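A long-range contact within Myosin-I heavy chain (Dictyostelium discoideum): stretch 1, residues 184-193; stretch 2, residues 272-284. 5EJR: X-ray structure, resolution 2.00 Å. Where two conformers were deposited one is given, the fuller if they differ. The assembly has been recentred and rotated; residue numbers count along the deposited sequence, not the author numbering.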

# COMPACT_ATOMS: atom_id res chain seq x y z
N SER A 184 -10.96 14.35 -0.87
CA SER A 184 -11.27 12.95 -1.19
C SER A 184 -10.05 12.09 -1.54
O SER A 184 -9.95 10.96 -1.08
CB SER A 184 -12.30 12.88 -2.31
OG SER A 184 -12.63 11.54 -2.65
N TYR A 185 -9.12 12.64 -2.35
CA TYR A 185 -7.91 11.94 -2.80
C TYR A 185 -6.87 11.76 -1.67
O TYR A 185 -5.90 11.03 -1.85
CB TYR A 185 -7.30 12.65 -4.04
CG TYR A 185 -6.24 13.70 -3.76
CD1 TYR A 185 -6.59 14.95 -3.27
CD2 TYR A 185 -4.90 13.46 -4.05
CE1 TYR A 185 -5.62 15.93 -3.04
CE2 TYR A 185 -3.93 14.42 -3.82
CZ TYR A 185 -4.29 15.66 -3.32
OH TYR A 185 -3.32 16.62 -3.10
N GLN A 186 -7.07 12.46 -0.53
CA GLN A 186 -6.19 12.39 0.64
C GLN A 186 -6.82 11.66 1.83
O GLN A 186 -6.12 11.39 2.80
CB GLN A 186 -5.67 13.77 1.04
CG GLN A 186 -4.45 14.19 0.21
CD GLN A 186 -3.88 15.54 0.56
OE1 GLN A 186 -4.61 16.49 0.90
NE2 GLN A 186 -2.58 15.68 0.42
N GLN A 187 -8.10 11.28 1.74
CA GLN A 187 -8.77 10.58 2.83
C GLN A 187 -8.24 9.17 3.02
O GLN A 187 -8.40 8.33 2.13
CB GLN A 187 -10.30 10.62 2.67
CG GLN A 187 -10.89 12.02 2.90
CD GLN A 187 -12.36 12.14 2.60
OE1 GLN A 187 -13.03 11.22 2.13
NE2 GLN A 187 -12.91 13.32 2.86
N ARG A 188 -7.54 8.92 4.15
CA ARG A 188 -6.94 7.63 4.53
C ARG A 188 -8.01 6.55 4.69
O ARG A 188 -9.10 6.86 5.15
CB ARG A 188 -6.10 7.76 5.82
CG ARG A 188 -4.76 8.49 5.66
CD ARG A 188 -3.63 7.60 5.13
NE ARG A 188 -3.42 6.41 5.96
CZ ARG A 188 -2.62 6.37 7.02
NH1 ARG A 188 -1.91 7.44 7.37
NH2 ARG A 188 -2.53 5.26 7.74
N LYS A 189 -7.69 5.29 4.31
CA LYS A 189 -8.63 4.16 4.34
C LYS A 189 -8.35 3.18 5.47
O LYS A 189 -9.17 2.31 5.74
CB LYS A 189 -8.59 3.39 3.00
CG LYS A 189 -8.78 4.24 1.74
CD LYS A 189 -10.24 4.56 1.47
CE LYS A 189 -10.43 5.42 0.24
NZ LYS A 189 -10.14 6.86 0.51
N MET A 190 -7.16 3.26 6.06
CA MET A 190 -6.75 2.35 7.12
C MET A 190 -6.24 3.12 8.31
O MET A 190 -5.83 4.29 8.18
CB MET A 190 -5.61 1.41 6.64
CG MET A 190 -5.97 0.48 5.50
SD MET A 190 -7.11 -0.84 5.98
CE MET A 190 -5.97 -2.01 6.69
N GLY A 191 -6.23 2.44 9.46
CA GLY A 191 -5.65 2.91 10.70
C GLY A 191 -4.14 2.72 10.58
O GLY A 191 -3.66 2.22 9.55
N PRO A 192 -3.34 3.09 11.60
CA PRO A 192 -1.88 2.98 11.43
C PRO A 192 -1.27 1.62 11.67
O PRO A 192 -1.70 0.88 12.55
CB PRO A 192 -1.35 4.01 12.42
CG PRO A 192 -2.36 3.99 13.53
CD PRO A 192 -3.69 3.73 12.89
N SER A 193 -0.19 1.31 10.91
CA SER A 193 0.61 0.09 11.06
C SER A 193 1.55 0.33 12.23
O SER A 193 1.72 1.48 12.63
CB SER A 193 1.45 -0.14 9.80
OG SER A 193 2.29 0.97 9.51
N ASP A 272 -2.80 4.57 -4.24
CA ASP A 272 -2.94 4.15 -2.86
C ASP A 272 -2.04 5.02 -1.96
O ASP A 272 -1.00 5.54 -2.42
CB ASP A 272 -2.49 2.69 -2.69
CG ASP A 272 -3.43 1.58 -3.14
OD1 ASP A 272 -4.53 1.90 -3.68
OD2 ASP A 272 -3.07 0.39 -2.96
N MET A 273 -2.42 5.12 -0.67
CA MET A 273 -1.65 5.78 0.38
C MET A 273 -0.67 4.75 0.84
O MET A 273 -1.09 3.63 1.16
CB MET A 273 -2.56 6.15 1.57
CG MET A 273 -3.60 7.16 1.24
SD MET A 273 -2.90 8.49 0.26
CE MET A 273 -3.74 9.82 0.95
N ILE A 274 0.62 5.09 0.88
CA ILE A 274 1.65 4.11 1.32
C ILE A 274 1.36 3.55 2.72
O ILE A 274 1.47 2.34 2.92
CB ILE A 274 3.12 4.62 1.18
CG1 ILE A 274 4.13 3.57 1.71
CG2 ILE A 274 3.31 6.00 1.83
CD1 ILE A 274 5.54 3.73 1.21
N TYR A 275 0.88 4.40 3.64
CA TYR A 275 0.56 3.95 5.00
C TYR A 275 -0.65 3.01 5.03
O TYR A 275 -0.66 2.08 5.85
CB TYR A 275 0.42 5.13 5.97
CG TYR A 275 1.75 5.62 6.50
CD1 TYR A 275 2.69 4.74 7.03
CD2 TYR A 275 2.05 6.98 6.53
CE1 TYR A 275 3.91 5.20 7.55
CE2 TYR A 275 3.27 7.45 7.04
CZ TYR A 275 4.19 6.55 7.55
OH TYR A 275 5.38 6.99 8.05
N ASP A 276 -1.63 3.18 4.10
CA ASP A 276 -2.77 2.25 4.00
C ASP A 276 -2.29 0.87 3.56
O ASP A 276 -2.80 -0.14 4.05
CB ASP A 276 -3.87 2.79 3.07
CG ASP A 276 -4.70 3.93 3.64
OD1 ASP A 276 -4.71 4.10 4.88
OD2 ASP A 276 -5.38 4.62 2.84
N VAL A 277 -1.28 0.83 2.66
CA VAL A 277 -0.67 -0.40 2.17
C VAL A 277 0.06 -1.09 3.33
O VAL A 277 -0.08 -2.31 3.49
CB VAL A 277 0.29 -0.19 0.96
CG1 VAL A 277 0.88 -1.51 0.49
CG2 VAL A 277 -0.39 0.54 -0.20
N LEU A 278 0.83 -0.34 4.13
CA LEU A 278 1.56 -0.94 5.25
C LEU A 278 0.65 -1.58 6.28
O LEU A 278 0.99 -2.64 6.81
CB LEU A 278 2.55 0.04 5.90
CG LEU A 278 3.75 0.44 5.03
CD1 LEU A 278 4.43 1.70 5.59
CD2 LEU A 278 4.75 -0.71 4.90
N ALA A 279 -0.53 -0.97 6.51
CA ALA A 279 -1.54 -1.49 7.44
C ALA A 279 -2.12 -2.80 6.87
O ALA A 279 -2.13 -3.82 7.56
CB ALA A 279 -2.63 -0.46 7.65
N ARG A 280 -2.47 -2.80 5.56
CA ARG A 280 -2.95 -3.98 4.83
C ARG A 280 -1.99 -5.16 4.90
O ARG A 280 -2.45 -6.29 5.00
CB ARG A 280 -3.29 -3.63 3.38
CG ARG A 280 -4.68 -3.02 3.26
CD ARG A 280 -4.88 -2.24 1.98
NE ARG A 280 -6.09 -1.41 2.07
CZ ARG A 280 -6.31 -0.31 1.35
NH1 ARG A 280 -5.41 0.12 0.48
NH2 ARG A 280 -7.44 0.37 1.50
N TRP A 281 -0.67 -4.90 4.91
CA TRP A 281 0.35 -5.94 5.02
C TRP A 281 0.32 -6.59 6.40
O TRP A 281 0.57 -7.79 6.52
CB TRP A 281 1.74 -5.38 4.75
CG TRP A 281 2.07 -5.05 3.32
CD1 TRP A 281 1.28 -5.23 2.22
CD2 TRP A 281 3.30 -4.50 2.85
NE1 TRP A 281 1.96 -4.84 1.09
CE2 TRP A 281 3.20 -4.37 1.45
CE3 TRP A 281 4.50 -4.13 3.47
CZ2 TRP A 281 4.25 -3.89 0.66
CZ3 TRP A 281 5.54 -3.65 2.69
CH2 TRP A 281 5.40 -3.53 1.30
N GLU A 282 0.01 -5.78 7.45
CA GLU A 282 -0.11 -6.27 8.82
C GLU A 282 -1.32 -7.18 8.97
O GLU A 282 -1.28 -8.14 9.72
CB GLU A 282 -0.26 -5.09 9.80
CG GLU A 282 0.99 -4.28 10.00
CD GLU A 282 1.02 -3.58 11.34
OE1 GLU A 282 -0.03 -3.05 11.76
OE2 GLU A 282 2.09 -3.61 11.99
N GLN A 283 -2.40 -6.85 8.24
CA GLN A 283 -3.69 -7.56 8.21
C GLN A 283 -3.63 -8.86 7.40
O GLN A 283 -4.52 -9.70 7.55
CB GLN A 283 -4.78 -6.63 7.65
CG GLN A 283 -5.00 -5.35 8.44
CD GLN A 283 -6.40 -5.25 8.99
OE1 GLN A 283 -7.35 -4.98 8.25
NE2 GLN A 283 -6.55 -5.48 10.29
N SER A 284 -2.61 -9.01 6.53
CA SER A 284 -2.42 -10.18 5.68
C SER A 284 -2.09 -11.43 6.48
O SER A 284 -1.25 -11.39 7.38
CB SER A 284 -1.32 -9.93 4.65
OG SER A 284 -1.02 -11.09 3.88
O HOH W 1 0.50 2.59 8.26

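The irregular segment Arg188–Ser193, with no regular helix or strand, packs along the helix that begins at Ile274, and Asp276 is the polar centre of the contact. Its carboxylate accepts three hydrogen bonds. Asp276 OD1 receives Arg188 NE at 2.9 Å, a nearly linear bond (168°) that forms part of a salt bridge, and also Met190 N at 2.8 Å, with a more bent angle of 139°. Asp276 OD2 receives Lys189 N, likewise at 2.8 Å. Two consecutive backbone amides, which lack strand or helix partners, are thus satisfied by one side chain. Arg188 presents NE at the edge of its guanidinium, near the plane, to Asp276, while Tyr275 CB lies over one face; NH1 and NH2 find partners elsewhere in the structure. Lys189 NZ turns back to its own stretch and donates to Gln187 O (2.8 Å).

Farther along, a water bridges the stretches, accepting from Ser193 N (3.0 Å) and donating to Tyr275 O (2.7 Å), a carbonyl that also accepts the helical bond from Ala279 N (3.1 Å). Ser193 OG caps a backbone N just beyond the stretch. By contrast, Gly191 O is buried against Ala279 CB (3.4 Å) without any polar partner in the model. Ala279 CB also meets Met190 CB at 3.7 Å, an apolar contact beside the Asp276 hydrogen bonds.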